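Local coordinates for 2-oxoglutarate-dependent dioxygenase tropC (Talaromyces stipitatus, PDB 6XJJ), which acts as an iron- and 2-oxoglutarate-dependent dioxygenase in the biosynthesis of the tropolone class of fungal maleic anhydrides, at residues A[244-249]-A[286-291]; A[219-224]-A[317-322]; A[39-44]-A[272-277]; A[75-80]-A[278-283]; A[228-233]-A[304-309]. All blocks are in the same frame, centred on the assembly; numbering follows the deposited sequence.

Interaction 1. Residues A[244-249]-A[286-291]; sequences TDFGCV and GDTMHR. With FE (Fe (III) ion), chain B.
Two donors of Thr-288 close on one carbonyl of the metal loop: its backbone N lies 2.9 Å from Phe-246 O, above the carbonyl plane, and its OG1 lies 2.8 Å from the same Phe-246 O. The hydroxyl can join in because chi1 of -61° sets OG1 beside its own N. This is the tight part. Asp-287 N reaches Asp-245 O at 2.9 Å, and Gly-286 N meets Cys-248 O at 3.0 Å, so the start of the helix is buried against the carbonyls of Asp-245, Phe-246 and Cys-248, with weaker bonds to Gly-247 O. Next to these bonds, Cys-248 SG packs on Thr-288 CG2 at 3.7 Å.

The outer side is looser: the exposed Phe-246 ring slants past Arg-291, its CZ 4.2 Å from NH1.

Toward the metal, Thr-244 OG1 donates to the syn lone pair of Asp-287 OD2 at 2.8 Å, while Ser-299 takes OD1. Asp-245 binds iron through OD1 (2.4 Å), completing the facial triad with His-243 and His-302; Asn-284 and Ser-250 hold its OD2. Cys-248 and Val-249 form a classic beta bulge opposite Leu-318, leading into strand 249-253, where Val-249 packs with Met-289 against helix 171-204.

Interaction 2. Residues A[219-224]-A[317-322]; sequences SIPMRL and FLNGNL
Pro-221 O receives the backbone N-H of Phe-317 at 2.8 Å, with the donor almost in line with the carbonyl (C=O to N angle 173°). The same oxygen also lies at the edge of the Phe-317 ring, in its plane, 3.5 Å from CD1. Two residues back, Ser-219 O takes Asn-319 N at 3.0 Å, again nearly straight. The chains run roughly antiparallel, but proline has no N-H to return to Phe-317 O. That oxygen instead faces carbon, namely Ile-220 CA and Pro-221 CD.

The side chains divide between two sides. Ile-220 turns its CG2 onto Leu-318 CD1 at 3.7 Å, a buried patch that Val-193 of helix 171-204 continues. Leu-318 brings its branch there with CG anti to N (chi1 171°). On the other side the Pro-221 ring stands across the amide of Asn-319, its CG 3.8 Å from ND2, and the aliphatic part of Arg-223 lies loosely against Phe-317. Ile-220 O is hydrogen-bonded to Arg-182 of the same helix.

The Phe-317 side chain is about 5 Å from the iron and about 4 Å from that of Asp-245. The contact thus pairs main-chain donors with carbonyls in line while presenting the metal with a hydrocarbon ring, consistent with an apolar wall beside the iron centre.

Interaction 3. Residues A[39-44]-A[272-277]; sequences EVIPTV and IPVPVI
Ile-41 is the bump of this contact. Its side chain drops between Ile-272, Val-274 and Pro-275, and CG1 does most of the touching: it meets Val-274 CG2 at 4.1 Å, Ile-272 CG2 at 4.3 Å and, between them, Pro-273 O at 3.8 Å. The Pro-275 ring closes the far end of the hollow, with its CD 4.5 Å from Ile-41 CB.

Ile-272 fills a smaller hollow in return. Its CG2 lies against the backbone of residues 39-40, 3.5 Å from Glu-39 O, while CD1 meets Glu-39 CB at 3.9 Å. The glutamate then bends at chi2 (-56°) and carries its carboxylate off to the hydroxyl of Tyr-73, so that only the aliphatic part of the side chain, with the backbone carbonyl, meets the isoleucine. Farther along the gap widens, and Thr-43 and Ile-277 meet lightly, OG1 of the threonine 4.1 Å from CG1 of the isoleucine.

The two segments run within 25° of each other without a backbone bond between them; the fit rests on side-chain packing. Residues 39-44 lead into the outermost strand of the mixed sheet, next to 75-79, whereas 272-277 leaves an edge strand of the smaller sheet, next to 261-265. The contact lays the N-terminal addition to the large sheet over the margin of the smaller one. The core of that sheet pair is consistent with the double-stranded beta-helix (jelly roll) of 2-oxoglutarate-dependent dioxygenases.

Interaction 4. Residues A[75-80]-A[278-283]; sequences FFNLVG and EDAFVI
Leu-78 and Ile-283 make the apolar centre, with CG1 of the isoleucine 3.8 Å from Leu-78 CB and close to CD1 as well. The Phe-76 ring lies on the same side, but its modelled approach to the isoleucine is too close for the detail to be trusted. Ile-192 of helix 171-204 covers Leu-78 and Ile-283.

On the other face of the sheet Val-282 divides its methyls. CG1 lies 3.7 Å from CD2 of the Phe-75 ring, whereas CG2 sits 3.6 Å from Asn-77 OD1. Chi1 of 176° puts CG1 anti to N and leaves CG2 beside it, so each branch has its own neighbour.

Between the faces the strands run antiparallel at 145°. Phe-76 and Ile-283 form a hydrogen-bonded pair, Ile-283 N reaching Phe-76 O at 2.8 Å and almost straight. Leu-78 and Phe-281 form another, with Leu-78 N to Phe-281 O also 2.8 Å; Asn-77 and Val-282 are the non-hydrogen-bonded pair between them.

Toward the edge Val-79 CG1 packs on Ala-280 CB at 3.7 Å. Beyond it Asp-279 sends its carboxylate to Arg-88 in a salt bridge and its carbonyl to His-81.

Buried backbone groups are thus paired between largely apolar faces, with charge kept to the rim. At the opposite end Phe-75 packs edge-to-face with the iron ligand His-302, bringing the Phe-75 and Val-282 face up to the metal site.

Interaction 5. Residues A[228-233]-A[304-309]; sequences APQENP and VYITGE
With chi1 at -63° and an extended chain beyond CG, Gln-230 carries its side chain across Ile-306 at a slant, and the isoleucine's own chi1 of -59° sets CG2 anti to N and turns that methyl toward the glutamine. Gln-230 CB lies 3.9 Å from Ile-306 CG2, and farther out OE1 comes to 3.5 Å from Ile-306 CD1. Pro-233 closes from another direction, with its CB also 3.9 Å from Ile-306 CG2, so one branch of the isoleucine is held by two residues of the facing loop.

The polar tie is a single main-chain bond: Gln-230 N gives to Thr-307 O at 3.0 Å, nearly straight at hydrogen (175°) and tilted a little from the carbonyl plane. Just beyond it, Gly-308 CA lies against Gln-230 O at 3.5 Å, and the Pro-229 ring packs on the backbone of Gly-308 and Glu-309.

This is a surface contact between two irregular loops. Residues 228-233 follow strand 222-227. The loop of residues 304-309 precedes strand 311-318, the neighbour of 222-227 in the large sheet, so the loops meet past one end of that strand pair. The side chain of Thr-307 is about 5 Å from that of Arg-311, the predicted 2-oxoglutarate-binding residue, while Val-304 leads back to the smaller sheet beside strand 261-265.

From the N terminus, residues 39-44 reach far ahead to 272-277 (interaction 3), and 75-80 reach to 278-283 (interaction 4). These two long loops cross each other and touch where strand 43-45 pairs with 75-79, tying the N-terminal region to the dioxygenase core. Within that core the loops nest: interaction 2 encloses interaction 5, which encloses interaction 1. Each of the three also crosses both long closures. Interactions 2 and 5 lie toward opposite ends of the neighbouring strands 222-227 and 311-318. Interaction 1 meets interaction 2 through backbone bonds to Leu-318, and interaction 4 through Val-249 on Ile-283.

Interaction 1. Residues A[244-249]-A[286-291]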
# COMPACT_ATOMS: atom_id res chain seq x y z
N THR A 244 -10.56 -6.29 -1.97
CA THR A 244 -9.44 -6.13 -2.88
C THR A 244 -9.07 -4.65 -2.92
O THR A 244 -9.90 -3.77 -2.64
CB THR A 244 -9.75 -6.61 -4.30
OG1 THR A 244 -10.81 -5.81 -4.85
CG2 THR A 244 -10.17 -8.05 -4.29
N ASP A 245 -7.83 -4.38 -3.28
CA ASP A 245 -7.40 -3.02 -3.55
C ASP A 245 -7.81 -2.66 -4.97
O ASP A 245 -7.75 -3.50 -5.88
CB ASP A 245 -5.88 -2.89 -3.39
CG ASP A 245 -5.43 -3.14 -1.95
OD1 ASP A 245 -6.27 -3.14 -1.03
OD2 ASP A 245 -4.21 -3.33 -1.74
N PHE A 246 -8.25 -1.42 -5.17
CA PHE A 246 -8.77 -1.05 -6.48
C PHE A 246 -7.66 -0.63 -7.45
O PHE A 246 -7.81 -0.78 -8.67
CB PHE A 246 -9.79 0.08 -6.36
CG PHE A 246 -10.59 0.33 -7.63
CD1 PHE A 246 -11.72 -0.42 -7.89
CD2 PHE A 246 -10.21 1.30 -8.55
CE1 PHE A 246 -12.46 -0.21 -9.04
CE2 PHE A 246 -10.95 1.51 -9.71
CZ PHE A 246 -12.08 0.75 -9.95
N GLY A 247 -6.54 -0.12 -6.94
CA GLY A 247 -5.52 0.49 -7.77
C GLY A 247 -4.65 -0.47 -8.57
O GLY A 247 -5.12 -1.49 -9.07
N CYS A 248 -3.37 -0.12 -8.70
CA CYS A 248 -2.41 -0.92 -9.46
C CYS A 248 -1.47 -1.69 -8.55
O CYS A 248 -1.45 -2.93 -8.59
CB CYS A 248 -1.62 0.00 -10.40
SG CYS A 248 -2.62 0.87 -11.65
N VAL A 249 -0.68 -1.00 -7.73
CA VAL A 249 0.31 -1.62 -6.86
C VAL A 249 0.14 -1.05 -5.46
O VAL A 249 -0.14 0.15 -5.30
CB VAL A 249 1.75 -1.38 -7.38
CG1 VAL A 249 2.79 -2.01 -6.44
CG2 VAL A 249 1.90 -1.92 -8.80
N GLY A 286 -3.59 -4.71 -7.59
CA GLY A 286 -4.95 -4.24 -7.45
C GLY A 286 -5.80 -4.58 -8.66
O GLY A 286 -5.37 -5.21 -9.62
N ASP A 287 -7.06 -4.14 -8.59
CA ASP A 287 -8.04 -4.48 -9.62
C ASP A 287 -7.70 -3.83 -10.96
O ASP A 287 -7.87 -4.44 -12.02
CB ASP A 287 -9.43 -4.07 -9.16
CG ASP A 287 -9.90 -4.85 -7.95
OD1 ASP A 287 -9.34 -5.93 -7.69
OD2 ASP A 287 -10.82 -4.37 -7.25
N THR A 288 -7.23 -2.58 -10.93
CA THR A 288 -6.85 -1.91 -12.17
C THR A 288 -5.73 -2.67 -12.88
O THR A 288 -5.76 -2.82 -14.11
CB THR A 288 -6.42 -0.47 -11.89
OG1 THR A 288 -7.53 0.24 -11.31
CG2 THR A 288 -5.99 0.23 -13.16
N MET A 289 -4.74 -3.15 -12.13
CA MET A 289 -3.71 -3.98 -12.74
C MET A 289 -4.28 -5.31 -13.21
O MET A 289 -3.90 -5.82 -14.27
CB MET A 289 -2.56 -4.22 -11.75
CG MET A 289 -1.35 -4.97 -12.34
SD MET A 289 -0.46 -4.04 -13.61
CE MET A 289 0.30 -2.78 -12.60
N HIS A 290 -5.20 -5.89 -12.43
CA HIS A 290 -5.87 -7.12 -12.83
C HIS A 290 -6.49 -6.97 -14.21
O HIS A 290 -6.15 -7.69 -15.15
CB HIS A 290 -6.96 -7.49 -11.82
CG HIS A 290 -7.49 -8.88 -11.99
ND1 HIS A 290 -6.90 -9.96 -11.38
CD2 HIS A 290 -8.48 -9.37 -12.77
CE1 HIS A 290 -7.55 -11.06 -11.72
NE2 HIS A 290 -8.51 -10.73 -12.57
N ARG A 291 -7.45 -6.04 -14.33
CA ARG A 291 -8.14 -5.84 -15.60
C ARG A 291 -7.17 -5.47 -16.71
O ARG A 291 -7.35 -5.87 -17.86
CB ARG A 291 -9.19 -4.74 -15.47
CG ARG A 291 -10.38 -5.02 -14.58
CD ARG A 291 -11.41 -3.95 -14.84
NE ARG A 291 -10.83 -2.60 -14.75
CZ ARG A 291 -10.66 -1.92 -13.62
NH1 ARG A 291 -11.03 -2.44 -12.46
NH2 ARG A 291 -10.12 -0.70 -13.67
FE FE B . -5.71 -3.51 1.32

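Interaction 2. Residues A[219-224]-A[317-322]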
# COMPACT_ATOMS: atom_id res chain seq x y z
N SER A 219 -1.18 9.12 -9.12
CA SER A 219 -2.07 9.24 -7.98
C SER A 219 -1.58 8.26 -6.93
O SER A 219 -1.70 7.04 -7.10
CB SER A 219 -3.52 8.96 -8.38
OG SER A 219 -4.42 9.14 -7.30
N ILE A 220 -1.00 8.78 -5.85
CA ILE A 220 -0.28 7.95 -4.90
C ILE A 220 -0.69 8.28 -3.48
O ILE A 220 0.04 8.99 -2.76
CB ILE A 220 1.24 8.10 -5.09
CG1 ILE A 220 1.61 9.57 -5.23
CG2 ILE A 220 1.70 7.27 -6.28
CD1 ILE A 220 3.09 9.85 -5.16
N PRO A 221 -1.82 7.78 -3.02
CA PRO A 221 -2.14 7.90 -1.60
C PRO A 221 -1.35 6.92 -0.76
O PRO A 221 -0.92 5.85 -1.21
CB PRO A 221 -3.64 7.58 -1.55
CG PRO A 221 -3.85 6.66 -2.67
CD PRO A 221 -2.88 7.08 -3.76
N MET A 222 -1.12 7.34 0.48
CA MET A 222 -0.54 6.54 1.54
C MET A 222 -1.46 6.65 2.75
O MET A 222 -2.10 7.68 2.94
CB MET A 222 0.84 7.04 1.91
CG MET A 222 1.63 6.13 2.90
SD MET A 222 3.15 6.84 3.52
CE MET A 222 4.06 6.94 2.04
N ARG A 223 -1.49 5.60 3.57
CA ARG A 223 -2.26 5.62 4.80
C ARG A 223 -1.39 5.17 5.96
O ARG A 223 -0.68 4.16 5.86
CB ARG A 223 -3.52 4.74 4.72
CG ARG A 223 -4.47 5.20 3.63
CD ARG A 223 -5.88 4.68 3.79
NE ARG A 223 -6.74 5.13 2.69
CZ ARG A 223 -8.06 5.01 2.68
NH1 ARG A 223 -8.68 4.50 3.73
NH2 ARG A 223 -8.75 5.45 1.64
N LEU A 224 -1.44 5.92 7.06
CA LEU A 224 -0.88 5.49 8.33
C LEU A 224 -1.99 4.79 9.10
O LEU A 224 -3.09 5.33 9.25
CB LEU A 224 -0.34 6.67 9.13
CG LEU A 224 0.70 7.57 8.44
CD1 LEU A 224 1.14 8.69 9.38
CD2 LEU A 224 1.89 6.79 7.90
N PHE A 317 -0.15 3.26 -1.99
CA PHE A 317 -0.80 2.70 -3.16
C PHE A 317 -0.52 3.57 -4.36
O PHE A 317 -0.31 4.78 -4.25
CB PHE A 317 -2.35 2.54 -3.04
CG PHE A 317 -2.85 2.09 -1.68
CD1 PHE A 317 -2.47 2.74 -0.52
CD2 PHE A 317 -3.52 0.89 -1.55
CE1 PHE A 317 -2.90 2.31 0.72
CE2 PHE A 317 -3.92 0.43 -0.31
CZ PHE A 317 -3.61 1.14 0.82
N LEU A 318 -0.50 2.92 -5.52
CA LEU A 318 -0.38 3.57 -6.82
C LEU A 318 -1.63 3.26 -7.62
O LEU A 318 -1.88 2.09 -7.97
CB LEU A 318 0.89 3.10 -7.54
CG LEU A 318 1.05 3.53 -9.00
CD1 LEU A 318 1.10 5.04 -9.12
CD2 LEU A 318 2.29 2.88 -9.61
N ASN A 319 -2.43 4.28 -7.89
CA ASN A 319 -3.67 4.14 -8.64
C ASN A 319 -3.47 4.61 -10.08
O ASN A 319 -2.48 5.28 -10.41
CB ASN A 319 -4.80 4.94 -7.98
CG ASN A 319 -5.19 4.39 -6.63
OD1 ASN A 319 -5.07 3.20 -6.37
ND2 ASN A 319 -5.62 5.28 -5.74
N GLY A 320 -4.41 4.23 -10.94
CA GLY A 320 -4.47 4.81 -12.27
C GLY A 320 -4.61 6.32 -12.22
O GLY A 320 -5.05 6.91 -11.23
N ASN A 321 -4.20 6.95 -13.32
CA ASN A 321 -4.21 8.40 -13.38
C ASN A 321 -5.61 8.98 -13.58
O ASN A 321 -6.56 8.29 -13.97
CB ASN A 321 -3.26 8.89 -14.47
CG ASN A 321 -1.97 9.42 -13.88
OD1 ASN A 321 -1.98 9.97 -12.78
ND2 ASN A 321 -0.86 9.23 -14.57
N LEU A 322 -5.69 10.28 -13.28
CA LEU A 322 -6.93 11.03 -13.34
C LEU A 322 -7.40 11.24 -14.77
O LEU A 322 -8.57 11.58 -14.99
CB LEU A 322 -6.72 12.39 -12.65
CG LEU A 322 -7.88 13.37 -12.47
CD1 LEU A 322 -8.87 12.82 -11.46
CD2 LEU A 322 -7.35 14.74 -12.05

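Interaction 3. Residues A[39-44]-A[272-277]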
# COMPACT_ATOMS: atom_id res chain seq x y z
N GLU A 39 1.21 -23.93 1.12
CA GLU A 39 1.27 -22.65 0.42
C GLU A 39 1.77 -21.53 1.31
O GLU A 39 1.23 -21.31 2.40
CB GLU A 39 -0.11 -22.26 -0.12
CG GLU A 39 -0.69 -23.20 -1.15
CD GLU A 39 0.21 -23.39 -2.35
OE1 GLU A 39 0.90 -22.42 -2.74
OE2 GLU A 39 0.24 -24.51 -2.92
N VAL A 40 2.77 -20.80 0.84
CA VAL A 40 3.33 -19.68 1.58
C VAL A 40 3.53 -18.53 0.61
O VAL A 40 3.87 -18.75 -0.56
CB VAL A 40 4.65 -20.05 2.27
CG1 VAL A 40 5.79 -20.20 1.25
CG2 VAL A 40 4.99 -19.05 3.38
N ILE A 41 3.32 -17.31 1.08
CA ILE A 41 3.63 -16.13 0.26
C ILE A 41 5.14 -16.06 0.04
O ILE A 41 5.91 -16.11 1.02
CB ILE A 41 3.12 -14.86 0.94
CG1 ILE A 41 1.59 -14.92 1.09
CG2 ILE A 41 3.54 -13.62 0.17
CD1 ILE A 41 0.82 -14.96 -0.24
N PRO A 42 5.62 -15.95 -1.19
CA PRO A 42 7.06 -15.96 -1.43
C PRO A 42 7.72 -14.62 -1.12
O PRO A 42 7.07 -13.59 -0.99
CB PRO A 42 7.17 -16.29 -2.93
CG PRO A 42 5.92 -15.78 -3.52
CD PRO A 42 4.85 -15.92 -2.46
N THR A 43 9.05 -14.68 -1.01
CA THR A 43 9.91 -13.51 -0.86
C THR A 43 10.75 -13.37 -2.12
O THR A 43 11.34 -14.34 -2.59
CB THR A 43 10.83 -13.65 0.35
OG1 THR A 43 10.06 -13.75 1.55
CG2 THR A 43 11.78 -12.47 0.44
N VAL A 44 10.81 -12.15 -2.66
CA VAL A 44 11.59 -11.86 -3.86
C VAL A 44 12.60 -10.77 -3.53
O VAL A 44 12.23 -9.70 -3.03
CB VAL A 44 10.70 -11.43 -5.03
CG1 VAL A 44 11.55 -11.18 -6.27
CG2 VAL A 44 9.66 -12.48 -5.31
N ILE A 272 -4.07 -17.53 3.42
CA ILE A 272 -2.65 -17.74 3.72
C ILE A 272 -2.20 -16.57 4.59
O ILE A 272 -2.56 -15.42 4.30
CB ILE A 272 -1.78 -17.79 2.46
CG1 ILE A 272 -2.33 -18.76 1.43
CG2 ILE A 272 -0.38 -18.26 2.85
CD1 ILE A 272 -1.64 -18.63 0.08
N PRO A 273 -1.41 -16.79 5.64
CA PRO A 273 -0.83 -15.65 6.35
C PRO A 273 0.29 -15.02 5.53
O PRO A 273 0.96 -15.68 4.74
CB PRO A 273 -0.30 -16.26 7.64
CG PRO A 273 0.03 -17.65 7.28
CD PRO A 273 -0.99 -18.07 6.24
N VAL A 274 0.46 -13.72 5.72
CA VAL A 274 1.59 -12.99 5.17
C VAL A 274 2.59 -12.79 6.30
O VAL A 274 2.33 -11.97 7.20
CB VAL A 274 1.17 -11.65 4.55
CG1 VAL A 274 2.39 -10.92 4.02
CG2 VAL A 274 0.17 -11.88 3.44
N PRO A 275 3.72 -13.49 6.31
CA PRO A 275 4.65 -13.35 7.43
C PRO A 275 5.33 -11.99 7.44
O PRO A 275 5.65 -11.43 6.39
CB PRO A 275 5.66 -14.48 7.20
CG PRO A 275 5.66 -14.66 5.72
CD PRO A 275 4.27 -14.36 5.25
N VAL A 276 5.55 -11.46 8.65
CA VAL A 276 6.35 -10.26 8.82
C VAL A 276 7.81 -10.63 8.58
O VAL A 276 8.45 -11.26 9.42
CB VAL A 276 6.16 -9.65 10.22
CG1 VAL A 276 7.12 -8.49 10.44
CG2 VAL A 276 4.76 -9.14 10.38
N ILE A 277 8.33 -10.25 7.41
CA ILE A 277 9.72 -10.51 7.05
C ILE A 277 10.57 -9.30 7.42
O ILE A 277 10.14 -8.14 7.30
CB ILE A 277 9.86 -10.86 5.56
CG1 ILE A 277 9.06 -12.12 5.22
CG2 ILE A 277 11.33 -11.01 5.18
CD1 ILE A 277 9.49 -13.36 6.00

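Interaction 4. Residues A[75-80]-A[278-283]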
# COMPACT_ATOMS: atom_id res chain seq x y z
N PHE A 75 0.38 -11.59 -4.26
CA PHE A 75 1.23 -10.99 -3.25
C PHE A 75 2.64 -11.56 -3.34
O PHE A 75 2.83 -12.70 -3.76
CB PHE A 75 0.82 -11.21 -1.78
CG PHE A 75 -0.40 -10.46 -1.31
CD1 PHE A 75 -1.46 -10.13 -2.14
CD2 PHE A 75 -0.36 -9.91 -0.03
CE1 PHE A 75 -2.54 -9.40 -1.63
CE2 PHE A 75 -1.40 -9.17 0.46
CZ PHE A 75 -2.50 -8.90 -0.34
N PHE A 76 3.60 -10.75 -2.90
CA PHE A 76 4.87 -11.24 -2.38
C PHE A 76 5.41 -10.29 -1.32
O PHE A 76 4.95 -9.15 -1.17
CB PHE A 76 6.03 -11.40 -3.38
CG PHE A 76 6.19 -10.30 -4.42
CD1 PHE A 76 5.22 -9.34 -4.67
CD2 PHE A 76 7.48 -10.01 -4.84
CE1 PHE A 76 5.45 -8.32 -5.57
CE2 PHE A 76 7.73 -8.95 -5.69
CZ PHE A 76 6.71 -8.10 -6.04
N ASN A 77 6.41 -10.78 -0.58
CA ASN A 77 7.34 -9.96 0.18
C ASN A 77 8.53 -9.55 -0.67
O ASN A 77 9.09 -10.37 -1.41
CB ASN A 77 7.84 -10.70 1.42
CG ASN A 77 6.84 -10.71 2.55
OD1 ASN A 77 6.69 -9.72 3.27
ND2 ASN A 77 6.14 -11.82 2.71
N LEU A 78 8.92 -8.29 -0.55
CA LEU A 78 9.99 -7.70 -1.34
C LEU A 78 11.15 -7.32 -0.44
O LEU A 78 10.95 -6.61 0.56
CB LEU A 78 9.49 -6.47 -2.09
CG LEU A 78 10.44 -5.80 -3.10
CD1 LEU A 78 9.63 -5.10 -4.18
CD2 LEU A 78 11.38 -4.81 -2.44
N VAL A 79 12.35 -7.76 -0.79
CA VAL A 79 13.58 -7.34 -0.12
C VAL A 79 14.59 -6.93 -1.19
O VAL A 79 14.37 -7.10 -2.39
CB VAL A 79 14.18 -8.43 0.79
CG1 VAL A 79 13.22 -8.75 1.93
CG2 VAL A 79 14.52 -9.68 -0.02
N GLY A 80 15.72 -6.39 -0.72
CA GLY A 80 16.75 -5.88 -1.61
C GLY A 80 16.48 -4.50 -2.15
O GLY A 80 17.11 -4.08 -3.12
N GLU A 278 11.80 -9.56 7.84
CA GLU A 278 12.72 -8.51 8.27
C GLU A 278 13.25 -7.77 7.05
O GLU A 278 13.79 -8.38 6.12
CB GLU A 278 13.85 -9.11 9.10
CG GLU A 278 14.98 -8.15 9.48
CD GLU A 278 15.92 -8.77 10.49
OE1 GLU A 278 15.67 -9.93 10.90
OE2 GLU A 278 16.91 -8.12 10.88
N ASP A 279 13.07 -6.44 7.04
CA ASP A 279 13.55 -5.58 5.96
C ASP A 279 12.77 -5.84 4.67
O ASP A 279 13.34 -5.84 3.57
CB ASP A 279 15.04 -5.75 5.73
CG ASP A 279 15.86 -5.21 6.87
OD1 ASP A 279 15.30 -4.42 7.67
OD2 ASP A 279 17.06 -5.55 6.98
N ALA A 280 11.47 -6.04 4.79
CA ALA A 280 10.65 -6.36 3.64
C ALA A 280 9.48 -5.39 3.56
O ALA A 280 9.11 -4.74 4.54
CB ALA A 280 10.13 -7.80 3.69
N PHE A 281 8.95 -5.26 2.35
CA PHE A 281 7.64 -4.67 2.13
C PHE A 281 6.73 -5.72 1.51
O PHE A 281 7.19 -6.58 0.74
CB PHE A 281 7.74 -3.45 1.22
CG PHE A 281 8.61 -2.36 1.77
CD1 PHE A 281 8.09 -1.41 2.63
CD2 PHE A 281 9.95 -2.28 1.43
CE1 PHE A 281 8.88 -0.40 3.14
CE2 PHE A 281 10.76 -1.27 1.93
CZ PHE A 281 10.22 -0.33 2.79
N VAL A 282 5.44 -5.65 1.83
CA VAL A 282 4.44 -6.51 1.21
C VAL A 282 3.90 -5.82 -0.02
O VAL A 282 3.45 -4.67 0.04
CB VAL A 282 3.29 -6.85 2.18
CG1 VAL A 282 2.23 -7.68 1.46
CG2 VAL A 282 3.79 -7.61 3.37
N ILE A 283 3.94 -6.52 -1.15
CA ILE A 283 3.54 -5.99 -2.44
C ILE A 283 2.36 -6.81 -2.92
O ILE A 283 2.42 -8.05 -2.89
CB ILE A 283 4.69 -6.07 -3.46
CG1 ILE A 283 5.97 -5.43 -2.91
CG2 ILE A 283 4.27 -5.44 -4.78
CD1 ILE A 283 5.86 -3.99 -2.55

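Interaction 5. Residues A[228-233]-A[304-309]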
# COMPACT_ATOMS: atom_id res chain seq x y z
N ALA A 228 -6.12 -0.91 17.23
CA ALA A 228 -6.16 -1.11 18.67
C ALA A 228 -6.31 -2.60 18.99
O ALA A 228 -7.11 -3.29 18.33
CB ALA A 228 -7.31 -0.33 19.30
N PRO A 229 -5.59 -3.12 19.98
CA PRO A 229 -5.66 -4.56 20.27
C PRO A 229 -6.89 -4.92 21.08
O PRO A 229 -7.50 -4.08 21.74
CB PRO A 229 -4.38 -4.81 21.07
CG PRO A 229 -4.18 -3.53 21.80
CD PRO A 229 -4.66 -2.43 20.89
N GLN A 230 -7.23 -6.22 21.04
CA GLN A 230 -8.33 -6.76 21.84
C GLN A 230 -7.94 -8.14 22.36
O GLN A 230 -7.38 -8.96 21.62
CB GLN A 230 -9.63 -6.88 21.02
CG GLN A 230 -10.19 -5.55 20.53
CD GLN A 230 -11.45 -5.73 19.70
OE1 GLN A 230 -11.72 -6.82 19.20
NE2 GLN A 230 -12.21 -4.66 19.54
N GLU A 231 -8.25 -8.39 23.64
CA GLU A 231 -7.95 -9.70 24.22
C GLU A 231 -8.92 -10.76 23.69
O GLU A 231 -8.50 -11.85 23.27
CB GLU A 231 -8.03 -9.64 25.75
CG GLU A 231 -7.06 -8.67 26.40
CD GLU A 231 -7.16 -8.69 27.92
OE1 GLU A 231 -8.09 -9.34 28.44
OE2 GLU A 231 -6.32 -8.05 28.59
N ASN A 232 -10.22 -10.46 23.70
CA ASN A 232 -11.25 -11.37 23.22
C ASN A 232 -12.06 -10.66 22.15
O ASN A 232 -13.05 -9.97 22.46
CB ASN A 232 -12.13 -11.86 24.37
CG ASN A 232 -11.43 -12.87 25.25
OD1 ASN A 232 -11.28 -14.03 24.88
ND2 ASN A 232 -10.97 -12.42 26.41
N PRO A 233 -11.69 -10.80 20.88
CA PRO A 233 -12.41 -10.10 19.82
C PRO A 233 -13.58 -10.89 19.27
O PRO A 233 -13.58 -12.13 19.23
CB PRO A 233 -11.33 -9.92 18.74
CG PRO A 233 -10.45 -11.10 18.91
CD PRO A 233 -10.48 -11.47 20.37
N VAL A 304 -7.30 -8.30 7.58
CA VAL A 304 -6.45 -8.27 8.77
C VAL A 304 -7.35 -8.60 9.96
O VAL A 304 -8.22 -7.79 10.31
CB VAL A 304 -5.77 -6.91 8.97
CG1 VAL A 304 -4.82 -6.94 10.16
CG2 VAL A 304 -5.03 -6.48 7.71
N TYR A 305 -7.15 -9.76 10.57
CA TYR A 305 -7.92 -10.10 11.75
C TYR A 305 -7.34 -9.43 12.99
O TYR A 305 -6.22 -8.92 12.99
CB TYR A 305 -7.99 -11.62 11.96
CG TYR A 305 -6.66 -12.33 12.09
CD1 TYR A 305 -5.98 -12.36 13.30
CD2 TYR A 305 -6.11 -13.02 11.02
CE1 TYR A 305 -4.77 -13.03 13.43
CE2 TYR A 305 -4.91 -13.70 11.14
CZ TYR A 305 -4.24 -13.70 12.35
OH TYR A 305 -3.04 -14.37 12.47
N ILE A 306 -8.14 -9.41 14.05
CA ILE A 306 -7.79 -8.71 15.28
C ILE A 306 -6.91 -9.61 16.13
O ILE A 306 -7.11 -10.83 16.16
CB ILE A 306 -9.05 -8.26 16.04
CG1 ILE A 306 -9.89 -7.33 15.15
CG2 ILE A 306 -8.66 -7.53 17.32
CD1 ILE A 306 -11.26 -7.03 15.69
N THR A 307 -5.94 -9.02 16.81
CA THR A 307 -5.03 -9.75 17.68
C THR A 307 -4.93 -9.03 19.01
O THR A 307 -5.53 -7.97 19.22
CB THR A 307 -3.63 -9.88 17.06
OG1 THR A 307 -3.08 -8.58 16.83
CG2 THR A 307 -3.68 -10.65 15.74
N GLY A 308 -4.16 -9.61 19.92
CA GLY A 308 -3.91 -8.99 21.21
C GLY A 308 -2.79 -7.98 21.21
O GLY A 308 -2.68 -7.19 22.16
N GLU A 309 -1.96 -7.97 20.17
CA GLU A 309 -0.83 -7.06 20.09
C GLU A 309 -1.24 -5.79 19.37
O GLU A 309 -2.04 -5.83 18.43
CB GLU A 309 0.34 -7.73 19.36
CG GLU A 309 0.76 -9.06 19.96
CD GLU A 309 1.06 -8.95 21.45
OE1 GLU A 309 1.64 -7.93 21.87
OE2 GLU A 309 0.70 -9.89 22.20